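Local coordinates for probable outer membrane protein (Pseudomonas aeruginosa, PDB 3DWO), which belongs to the FadL family of outer-membrane channels and probably carries long-chain fatty acids or other hydrophobic compounds across the outer membrane, at residues Gly73-Asp76 against Thr80-Leu83; Tyr345-Thr348 against Thr352-Ala355; Ala35-Ile40 against Arg109-Leu114; Thr362-Ala367 against Ile373-Arg378. One frame throughout, in Å; residues are numbered along the deposited sequence.

How the contacts relate
Contact 3 opens first along the chain and its closed loop encloses contact 1; contact 2 and then contact 4 follow. Contacts 1 and 3 are the most distant, about 63 Å between centres on opposite sides of the chain's centre. Contacts 2 and 3 lie about 25 Å apart between centres. Strand 351-360 runs from contact 2 towards the loop of contact 4, whose centre is about 34 Å from those of contacts 1 and 2. Contacts 2 and 3 thus secure one end of the barrel, at a tight hairpin and on strand 110-125; contact 1 shapes a long loop at the other; contact 4 lies buried nearer the middle beside bound detergent.

Contact 1: Gly73-Asp76 against Thr80-Leu83; sequences GYQD and TPEL
Tyr74 and Thr80 meet where the loop between strands 44-63 and 93-105 doubles back on itself. The tyrosine can be followed outward. Its CB lies 3.5 Å from Thr80 OG1; CG, anti to the carbonyl carbon (chi1 -61°), then carries the ring along Thr80-Leu83, so that CD1 has Thr80 O 3.3 Å away at the ring edge. One atom further on, CE1 approaches Glu82 CG at 3.5 Å. Contact across the segments ends there; the hydroxyl is carried on beyond it, and the side chain also touches Asn198. Ring and glutamate chain run alongside each other.

The backbones are held by a single bridge at Tyr74 and Glu82, with bonds on either side of that pair. Leu83 N donates to Gly73 O at 2.9 Å in an almost straight line (174°), while Gln75 N reaches Pro81 O nearly head-on to the carbonyl. A third bond comes from a side chain: Thr80 OG1 accepts from Asp76 N at 2.9 Å, and the same hydroxyl is also bonded to Gly77 O inside the turn. Gln75 CB rests 3.6 Å from Pro81 CG, and Leu83 lays its CD1 against Tyr74 O. One water donates to both Gly73 O and Leu83 O, closing the far end. The loop is thus pinned mainly through peptide groups and one threonine hydroxyl, with apolar contacts from Gln75, Pro81 and Leu83 added near the surface.

Contact 2: Tyr345-Thr348 against Thr352-Ala355; sequences YKVT and TMRA. With C8E ((hydroxyethyloxy)tri(ethyloxy)octane), chain G; C8E ((hydroxyethyloxy)tri(ethyloxy)octane), chain J.
Met353 sends CG anti to its carbonyl carbon (chi1 -77°) and runs on extended to SD before bending, which carries CE towards Val347. Val347 has CG1 anti to the backbone N (chi1 -175°), leaving CG2 to face that methyl. The two carbons come within 3.2 Å, closer than two methyl groups normally approach, so the position of the methionine tip is doubtful; CG2 also packs at 3.8 Å on Met353 CG.

Beneath this, Tyr345 and Met353 form an antiparallel hydrogen-bonded pair near the turn between strands 336-346 and 351-360. Tyr345 N gives to Met353 O and Met353 N to Tyr345 O, both at 2.7 Å. The next pair, Lys346 with Thr352, is non-hydrogen-bonded, and its side chains take the other face. Arg354 shares that face, where it forms salt bridges to Asp344 and Asp398.

The Tyr345 and Met353 side carries detergent: one C8E tail has C6 3.7 Å from Tyr345 CB, and another has C4 3.8 Å from Met353 SD. Alternation along the strand therefore puts an apolar face that carries bound detergent, consistent with a lipid-facing barrel surface, back to back with a charged one.

Contact 3: Ala35-Ile40 against Arg109-Leu114; sequences AAMAFI and RFAFGL
Met37 O accepts a hydrogen bond from Ile40 N at 3.1 Å, and the same oxygen lies 3.8 Å from Ala111 CB; the carbonyl serves its own turn and touches the barrel wall at once. The Ile40 bond is the last of three successive bonds from residue i+3 to residue i: Ala38 N to Ala35 O and Phe39 N to Ala36 O precede it, and Ala35 O is gripped a second time by Ser159 OG.

Across to strand 110-125, the contact is carried almost entirely by the Met37 side chain. Its CG lies 4.0 Å from Ala111 CB. The chain then runs out along the strand, and SD settles 3.6 Å from Gly113 CA, directly over a residue with no side chain. A bend at chi3 (48°) folds CE back, placing it 3.6 Å from Ala111 O and 3.7 Å from Gly113 N. The thioether thus lies along the backbone from Ala111 to Gly113, meeting peptide atoms and one methyl.

Phe110, Phe112 and Leu114 point away from this side, and Phe112 has a bound C8E near it. Strand 110-125 is paired on one edge with strand 93-105 and on the other with strand 138-153. Met37 spans all three, touching Val103 on the first neighbour and Ser149 and Ser151 on the second, and so fastens the segment between helix 29-32 and strand 44-63 against the barrel wall.

Contact 4: Thr362-Ala367 against Ile373-Arg378; sequences TPTHNA and IPDGDR. With C8E ((hydroxyethyloxy)tri(ethyloxy)octane), chain E; C8E ((hydroxyethyloxy)tri(ethyloxy)octane), chain D; C8E ((hydroxyethyloxy)tri(ethyloxy)octane), chain F.
Thr362 and Asp375 run antiparallel, each side chain passing the other. Thr362 OG1 donates to Asp375 OD1 at 2.6 Å, coming from above the carboxylate plane, 48° out of it. That hydroxyl is placed by a chi1 of 179°, anti to the backbone N, and it also accepts from Thr364 N in an ST turn.

Thr364 comes in at a slant to Asp375. Its CG2 packs 3.3 Å from Asp375 OD1. Its OG1 lies 2.8 Å from Thr362 OG1 and 3.1 Å from Asp375 O, the latter at best a weak bond; Arg369 NH1 binds the same hydroxyl. Asp377 meets Thr362 at about a right angle: its OD1 receives Thr362 N at 3.0 Å, nearly along the C-O axis, and brushes Thr362 CG2.

The other oxygen of Asp375 is turned to Arg378. NE and NH2 come side-on, both to OD2 at 2.9 Å; NE meets the anti lone pair of OD2, whereas NH2 approaches from above the carboxylate plane. The carboxylate lies at the guanidinium edge, and a C8E carbon lies over one guanidinium face. Ala1 N, at the chain start, and the backbone N of Gly2 add weak bonds to OD2. Another C8E tail packs on Ile373, whose O contacts its first carbon.

One buried carboxylate is therefore satisfied from two sides, a hydroxyl at OD1 and a guanidinium at OD2, which would be expected to keep it charged while it ties both arms of the loop together beside bound detergent.

Contact 1: Gly73-Asp76 against Thr80-Leu83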
# COMPACT_ATOMS: atom_id res chain seq x y z
N GLY A 73 -4.89 29.92 -9.26
CA GLY A 73 -5.63 30.05 -10.50
C GLY A 73 -6.87 30.91 -10.39
O GLY A 73 -6.90 31.89 -9.63
N TYR A 74 -7.91 30.54 -11.13
CA TYR A 74 -9.16 31.28 -11.14
C TYR A 74 -10.35 30.41 -10.74
O TYR A 74 -10.33 29.19 -10.87
CB TYR A 74 -9.43 31.85 -12.53
CG TYR A 74 -8.39 32.82 -13.02
CD1 TYR A 74 -8.42 34.17 -12.65
CD2 TYR A 74 -7.34 32.38 -13.83
CE1 TYR A 74 -7.44 35.06 -13.09
CE2 TYR A 74 -6.35 33.25 -14.27
CZ TYR A 74 -6.41 34.59 -13.89
OH TYR A 74 -5.41 35.44 -14.31
N GLN A 75 -11.40 31.08 -10.27
CA GLN A 75 -12.64 30.43 -9.86
C GLN A 75 -13.15 29.57 -11.00
O GLN A 75 -13.44 28.39 -10.81
CB GLN A 75 -13.68 31.49 -9.49
CG GLN A 75 -15.08 30.98 -9.22
CD GLN A 75 -15.16 30.16 -7.94
OE1 GLN A 75 -14.75 30.62 -6.87
NE2 GLN A 75 -15.70 28.95 -8.04
N ASP A 76 -13.26 30.15 -12.19
CA ASP A 76 -13.76 29.43 -13.36
C ASP A 76 -13.10 29.92 -14.66
O ASP A 76 -13.78 30.18 -15.65
CB ASP A 76 -15.28 29.60 -13.45
CG ASP A 76 -15.94 28.60 -14.38
OD1 ASP A 76 -17.18 28.69 -14.56
OD2 ASP A 76 -15.25 27.72 -14.94
N THR A 80 -12.67 35.49 -14.16
CA THR A 80 -13.38 35.25 -12.91
C THR A 80 -12.41 35.59 -11.77
O THR A 80 -11.22 35.79 -12.01
CB THR A 80 -13.86 33.79 -12.78
OG1 THR A 80 -12.75 32.90 -12.89
CG2 THR A 80 -14.88 33.48 -13.87
N PRO A 81 -12.91 35.66 -10.53
CA PRO A 81 -12.04 35.99 -9.40
C PRO A 81 -10.85 35.05 -9.19
O PRO A 81 -10.97 33.83 -9.36
CB PRO A 81 -13.01 35.99 -8.21
CG PRO A 81 -14.04 34.98 -8.63
CD PRO A 81 -14.27 35.35 -10.07
N GLU A 82 -9.72 35.62 -8.82
CA GLU A 82 -8.52 34.84 -8.57
C GLU A 82 -8.66 34.11 -7.24
O GLU A 82 -9.21 34.65 -6.28
CB GLU A 82 -7.29 35.75 -8.55
CG GLU A 82 -6.97 36.36 -9.90
CD GLU A 82 -5.88 37.41 -9.82
OE1 GLU A 82 -4.83 37.13 -9.20
OE2 GLU A 82 -6.06 38.51 -10.40
N LEU A 83 -8.19 32.87 -7.19
CA LEU A 83 -8.26 32.08 -5.98
C LEU A 83 -6.89 31.99 -5.34
O LEU A 83 -5.87 32.16 -6.02
CB LEU A 83 -8.74 30.66 -6.30
CG LEU A 83 -10.18 30.45 -6.74
CD1 LEU A 83 -10.37 29.00 -7.16
CD2 LEU A 83 -11.12 30.80 -5.60
O HOH W 1 -4.67 33.16 -8.56

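Contact 2: Tyr345-Thr348 against Thr352-Ala355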
# COMPACT_ATOMS: atom_id res chain seq x y z
N TYR A 345 5.72 -12.95 25.98
CA TYR A 345 6.06 -13.37 27.34
C TYR A 345 4.79 -13.69 28.10
O TYR A 345 3.94 -12.83 28.31
CB TYR A 345 6.82 -12.27 28.08
CG TYR A 345 7.31 -12.74 29.43
CD1 TYR A 345 8.45 -13.53 29.53
CD2 TYR A 345 6.61 -12.43 30.59
CE1 TYR A 345 8.88 -14.02 30.76
CE2 TYR A 345 7.03 -12.92 31.83
CZ TYR A 345 8.16 -13.71 31.90
OH TYR A 345 8.58 -14.21 33.12
N LYS A 346 4.65 -14.95 28.52
CA LYS A 346 3.48 -15.36 29.27
C LYS A 346 3.66 -14.95 30.73
O LYS A 346 4.53 -15.47 31.43
CB LYS A 346 3.30 -16.88 29.17
CG LYS A 346 3.11 -17.37 27.74
CD LYS A 346 3.27 -18.87 27.63
CE LYS A 346 3.23 -19.31 26.18
NZ LYS A 346 3.50 -20.77 26.02
N VAL A 347 2.84 -14.01 31.17
CA VAL A 347 2.91 -13.52 32.54
C VAL A 347 2.26 -14.52 33.48
O VAL A 347 2.78 -14.82 34.56
CB VAL A 347 2.20 -12.17 32.68
CG1 VAL A 347 2.39 -11.61 34.08
CG2 VAL A 347 2.73 -11.20 31.63
N THR A 348 1.10 -15.03 33.07
CA THR A 348 0.35 -16.01 33.84
C THR A 348 -0.21 -17.00 32.83
O THR A 348 0.19 -17.00 31.66
CB THR A 348 -0.83 -15.36 34.59
OG1 THR A 348 -1.84 -14.96 33.66
CG2 THR A 348 -0.36 -14.14 35.37
N THR A 352 -0.59 -12.66 28.64
CA THR A 352 0.63 -12.74 27.86
C THR A 352 0.92 -11.33 27.35
O THR A 352 0.01 -10.60 26.97
CB THR A 352 0.47 -13.71 26.67
OG1 THR A 352 1.61 -13.58 25.80
CG2 THR A 352 -0.79 -13.41 25.89
N MET A 353 2.19 -10.95 27.38
CA MET A 353 2.61 -9.63 26.93
C MET A 353 3.49 -9.72 25.69
O MET A 353 4.29 -10.64 25.56
CB MET A 353 3.38 -8.91 28.03
CG MET A 353 2.51 -8.34 29.13
SD MET A 353 3.50 -7.49 30.36
CE MET A 353 2.65 -7.96 31.87
N ARG A 354 3.34 -8.75 24.80
CA ARG A 354 4.12 -8.70 23.57
C ARG A 354 4.73 -7.33 23.35
O ARG A 354 4.23 -6.32 23.84
CB ARG A 354 3.26 -9.05 22.36
CG ARG A 354 2.38 -10.26 22.54
CD ARG A 354 1.90 -10.80 21.20
NE ARG A 354 1.01 -11.94 21.38
CZ ARG A 354 -0.25 -11.84 21.80
NH1 ARG A 354 -0.76 -10.64 22.06
NH2 ARG A 354 -0.99 -12.93 21.95
N ALA A 355 5.81 -7.30 22.58
CA ALA A 355 6.50 -6.07 22.24
C ALA A 355 7.40 -6.37 21.04
O ALA A 355 7.73 -7.53 20.77
CB ALA A 355 7.33 -5.59 23.41
C1 C8E G . 11.22 -8.13 23.21
C2 C8E G . 10.53 -9.06 24.10
C3 C8E G . 9.10 -8.81 24.26
C4 C8E G . 8.91 -8.26 25.60
C5 C8E G . 7.72 -8.89 26.21
C6 C8E G . 7.73 -8.67 27.65
C1 C8E J . 0.20 -3.73 28.43
C2 C8E J . 1.00 -4.27 27.34
C3 C8E J . 2.38 -3.81 27.31
C4 C8E J . 3.23 -4.95 27.59
C5 C8E J . 4.55 -4.75 26.93
C6 C8E J . 5.61 -4.80 27.92
C7 C8E J . 6.73 -5.15 27.07
C8 C8E J . 7.97 -4.68 27.71
O9 C8E J . 8.89 -3.72 27.20
C10 C8E J . 9.54 -3.98 25.97

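Contact 3: Ala35-Ile40 against Arg109-Leu114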
# COMPACT_ATOMS: atom_id res chain seq x y z
N ALA A 35 3.13 -23.41 5.11
CA ALA A 35 3.85 -24.58 5.60
C ALA A 35 3.75 -24.72 7.12
O ALA A 35 3.64 -25.83 7.63
CB ALA A 35 5.32 -24.50 5.18
N ALA A 36 3.79 -23.60 7.84
CA ALA A 36 3.72 -23.61 9.30
C ALA A 36 2.41 -24.19 9.81
O ALA A 36 2.26 -24.54 10.98
CB ALA A 36 3.91 -22.19 9.84
N MET A 37 1.45 -24.30 8.90
CA MET A 37 0.13 -24.83 9.22
C MET A 37 0.23 -26.31 9.61
O MET A 37 -0.61 -26.84 10.34
CB MET A 37 -0.75 -24.65 7.98
CG MET A 37 -2.19 -24.31 8.25
SD MET A 37 -2.93 -23.56 6.78
CE MET A 37 -2.43 -24.69 5.49
N ALA A 38 1.27 -26.97 9.12
CA ALA A 38 1.48 -28.39 9.39
C ALA A 38 1.80 -28.68 10.86
O ALA A 38 1.85 -29.83 11.27
CB ALA A 38 2.61 -28.92 8.50
N PHE A 39 2.01 -27.63 11.64
CA PHE A 39 2.33 -27.80 13.05
C PHE A 39 1.26 -27.25 13.97
O PHE A 39 1.46 -27.14 15.18
CB PHE A 39 3.69 -27.16 13.33
CG PHE A 39 4.81 -27.82 12.60
CD1 PHE A 39 5.30 -29.06 13.02
CD2 PHE A 39 5.34 -27.25 11.45
CE1 PHE A 39 6.29 -29.72 12.29
CE2 PHE A 39 6.33 -27.90 10.71
CZ PHE A 39 6.81 -29.14 11.14
N ILE A 40 0.11 -26.92 13.39
CA ILE A 40 -1.02 -26.42 14.17
C ILE A 40 -1.88 -27.65 14.42
O ILE A 40 -2.49 -28.19 13.50
CB ILE A 40 -1.81 -25.34 13.39
CG1 ILE A 40 -0.98 -24.06 13.31
CG2 ILE A 40 -3.15 -25.08 14.06
CD1 ILE A 40 -1.62 -22.94 12.54
N ARG A 109 -0.97 -35.27 8.05
CA ARG A 109 -0.00 -34.84 7.05
C ARG A 109 -0.50 -33.60 6.31
O ARG A 109 0.30 -32.86 5.73
CB ARG A 109 0.23 -35.97 6.05
CG ARG A 109 0.61 -37.29 6.70
CD ARG A 109 2.10 -37.39 6.94
NE ARG A 109 2.83 -37.62 5.70
CZ ARG A 109 4.13 -37.85 5.61
NH1 ARG A 109 4.87 -37.90 6.71
NH2 ARG A 109 4.69 -38.04 4.43
N PHE A 110 -1.80 -33.37 6.35
CA PHE A 110 -2.41 -32.24 5.64
C PHE A 110 -3.25 -31.30 6.49
O PHE A 110 -3.95 -31.73 7.42
CB PHE A 110 -3.28 -32.77 4.50
CG PHE A 110 -2.51 -33.30 3.33
CD1 PHE A 110 -1.94 -32.44 2.40
CD2 PHE A 110 -2.37 -34.67 3.14
CE1 PHE A 110 -1.26 -32.93 1.29
CE2 PHE A 110 -1.69 -35.18 2.03
CZ PHE A 110 -1.13 -34.30 1.11
N ALA A 111 -3.18 -30.02 6.15
CA ALA A 111 -3.94 -28.97 6.83
C ALA A 111 -4.47 -28.03 5.75
O ALA A 111 -3.85 -27.87 4.71
CB ALA A 111 -3.05 -28.21 7.80
N PHE A 112 -5.62 -27.42 6.02
CA PHE A 112 -6.25 -26.51 5.08
C PHE A 112 -6.32 -25.10 5.66
O PHE A 112 -6.63 -24.93 6.84
CB PHE A 112 -7.65 -27.00 4.76
CG PHE A 112 -8.38 -26.16 3.76
CD1 PHE A 112 -7.91 -26.03 2.46
CD2 PHE A 112 -9.57 -25.52 4.12
CE1 PHE A 112 -8.61 -25.27 1.51
CE2 PHE A 112 -10.28 -24.77 3.18
CZ PHE A 112 -9.80 -24.65 1.87
N GLY A 113 -6.04 -24.10 4.84
CA GLY A 113 -6.07 -22.72 5.31
C GLY A 113 -6.93 -21.79 4.47
O GLY A 113 -6.92 -21.85 3.24
N LEU A 114 -7.68 -20.93 5.15
CA LEU A 114 -8.57 -19.96 4.52
C LEU A 114 -8.32 -18.61 5.15
O LEU A 114 -8.08 -18.52 6.36
CB LEU A 114 -10.02 -20.36 4.76
CG LEU A 114 -10.93 -20.72 3.59
CD1 LEU A 114 -10.18 -21.60 2.61
CD2 LEU A 114 -12.17 -21.42 4.11

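Contact 4: Thr362-Ala367 against Ile373-Arg378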
# COMPACT_ATOMS: atom_id res chain seq x y z
N THR A 362 11.57 2.30 2.57
CA THR A 362 10.60 2.77 1.60
C THR A 362 11.15 2.45 0.21
O THR A 362 12.36 2.52 -0.01
CB THR A 362 10.41 4.29 1.68
OG1 THR A 362 9.46 4.70 0.69
CG2 THR A 362 11.74 5.02 1.44
N PRO A 363 10.28 2.06 -0.73
CA PRO A 363 10.72 1.73 -2.09
C PRO A 363 10.79 2.99 -2.96
O PRO A 363 11.29 2.94 -4.09
CB PRO A 363 9.64 0.76 -2.57
CG PRO A 363 8.41 1.30 -1.91
CD PRO A 363 8.89 1.60 -0.50
N THR A 364 10.30 4.10 -2.43
CA THR A 364 10.33 5.36 -3.18
C THR A 364 11.74 5.92 -3.14
O THR A 364 12.56 5.52 -2.31
CB THR A 364 9.37 6.40 -2.55
OG1 THR A 364 9.80 6.71 -1.22
CG2 THR A 364 7.93 5.85 -2.50
N HIS A 365 12.05 6.83 -4.06
CA HIS A 365 13.35 7.47 -4.08
C HIS A 365 13.18 8.91 -4.52
O HIS A 365 12.23 9.23 -5.24
CB HIS A 365 14.38 6.71 -4.95
CG HIS A 365 14.08 6.69 -6.42
ND1 HIS A 365 14.88 7.34 -7.34
CD2 HIS A 365 13.14 6.03 -7.13
CE1 HIS A 365 14.44 7.07 -8.56
NE2 HIS A 365 13.39 6.28 -8.46
N ASN A 366 14.10 9.75 -4.04
CA ASN A 366 14.11 11.18 -4.27
C ASN A 366 13.74 11.73 -5.64
O ASN A 366 12.98 12.69 -5.73
CB ASN A 366 15.47 11.75 -3.86
CG ASN A 366 15.72 11.64 -2.37
OD1 ASN A 366 14.88 11.12 -1.63
ND2 ASN A 366 16.87 12.15 -1.92
N ALA A 367 14.30 11.15 -6.70
CA ALA A 367 14.03 11.63 -8.04
C ALA A 367 12.58 11.51 -8.48
O ALA A 367 12.10 12.33 -9.27
CB ALA A 367 14.94 10.90 -9.04
N ILE A 373 2.24 9.15 -2.76
CA ILE A 373 2.83 8.23 -1.79
C ILE A 373 4.15 8.85 -1.34
O ILE A 373 5.22 8.44 -1.78
CB ILE A 373 3.15 6.86 -2.44
CG1 ILE A 373 1.95 6.33 -3.23
CG2 ILE A 373 3.55 5.87 -1.35
CD1 ILE A 373 0.76 5.93 -2.38
N PRO A 374 4.10 9.85 -0.45
CA PRO A 374 5.33 10.49 0.02
C PRO A 374 5.92 9.84 1.26
O PRO A 374 6.05 10.49 2.29
CB PRO A 374 4.86 11.91 0.31
CG PRO A 374 3.50 11.65 0.95
CD PRO A 374 2.90 10.57 0.03
N ASP A 375 6.29 8.56 1.19
CA ASP A 375 6.84 7.95 2.40
C ASP A 375 8.36 7.81 2.41
O ASP A 375 9.04 8.08 1.42
CB ASP A 375 6.17 6.59 2.69
CG ASP A 375 6.76 5.46 1.91
OD1 ASP A 375 7.05 5.66 0.71
OD2 ASP A 375 6.94 4.36 2.49
N GLY A 376 8.87 7.43 3.57
CA GLY A 376 10.30 7.24 3.75
C GLY A 376 10.48 6.04 4.65
O GLY A 376 9.50 5.40 5.03
N ASP A 377 11.73 5.73 4.98
CA ASP A 377 12.00 4.59 5.84
C ASP A 377 11.20 4.76 7.13
O ASP A 377 11.02 5.88 7.60
CB ASP A 377 13.50 4.51 6.16
CG ASP A 377 14.33 4.22 4.92
OD1 ASP A 377 13.77 3.73 3.92
OD2 ASP A 377 15.56 4.46 4.96
N ARG A 378 10.70 3.65 7.69
CA ARG A 378 9.92 3.73 8.92
C ARG A 378 10.50 2.87 10.03
O ARG A 378 11.16 1.86 9.78
CB ARG A 378 8.47 3.26 8.73
CG ARG A 378 7.70 3.82 7.55
CD ARG A 378 7.97 3.02 6.29
NE ARG A 378 6.99 3.34 5.25
CZ ARG A 378 5.73 2.92 5.27
NH1 ARG A 378 5.29 2.16 6.26
NH2 ARG A 378 4.90 3.26 4.29
C1 C8E E . -8.63 2.24 2.40
C2 C8E E . -7.27 2.76 2.55
C3 C8E E . -6.24 1.73 2.67
C4 C8E E . -5.96 1.56 4.08
C5 C8E E . -4.49 1.49 4.26
C6 C8E E . -4.19 0.88 5.54
C7 C8E E . -2.77 1.15 5.61
C8 C8E E . -2.46 1.61 6.97
O9 C8E E . -1.21 1.58 7.62
C10 C8E E . -0.54 0.35 7.82
C11 C8E E . 0.73 0.72 8.51
O12 C8E E . 1.49 1.67 7.73
C13 C8E E . 2.55 2.36 8.45
C14 C8E E . 3.07 3.81 8.17
O15 C8E E . 2.35 5.07 8.02
C16 C8E E . 1.99 5.30 6.65
C17 C8E E . 3.04 6.07 5.83
O18 C8E E . 2.87 7.44 5.42
C19 C8E E . 2.23 7.56 4.12
C20 C8E E . 2.94 8.12 2.84
O21 C8E E . 3.36 7.20 1.83
C1 C8E D . 5.81 7.58 -4.97
C2 C8E D . 4.48 7.67 -5.55
C3 C8E D . 4.01 6.47 -6.22
C4 C8E D . 2.64 6.73 -6.65
C5 C8E D . 1.96 5.43 -6.87
C6 C8E D . 0.52 5.61 -6.84
C7 C8E D . 0.10 4.44 -7.58
C8 C8E D . -1.12 3.87 -6.96
O9 C8E D . -2.33 3.52 -7.62
C10 C8E D . -3.05 4.52 -8.31
C11 C8E D . -4.25 3.83 -8.88
O12 C8E D . -4.01 3.46 -10.25
C13 C8E D . -4.80 4.16 -11.25
C14 C8E D . -4.48 5.55 -11.89
O15 C8E D . -4.40 5.99 -13.27
C16 C8E D . -3.07 5.85 -13.82
C17 C8E D . -2.17 7.09 -13.64
O18 C8E D . -2.68 8.40 -13.32
C19 C8E D . -3.00 9.20 -14.48
C20 C8E D . -2.37 10.62 -14.75
O21 C8E D . -3.08 11.79 -14.31
C2 C8E F . 12.00 7.12 16.89
C3 C8E F . 13.14 7.83 16.30
C4 C8E F . 12.61 8.70 15.26
C5 C8E F . 13.41 8.51 14.01
C6 C8E F . 12.61 8.78 12.81
C7 C8E F . 12.35 7.42 12.34
C8 C8E F . 12.55 7.32 10.87
O9 C8E F . 13.19 6.25 10.18
C10 C8E F . 14.55 5.97 10.47
C11 C8E F . 14.93 4.80 9.61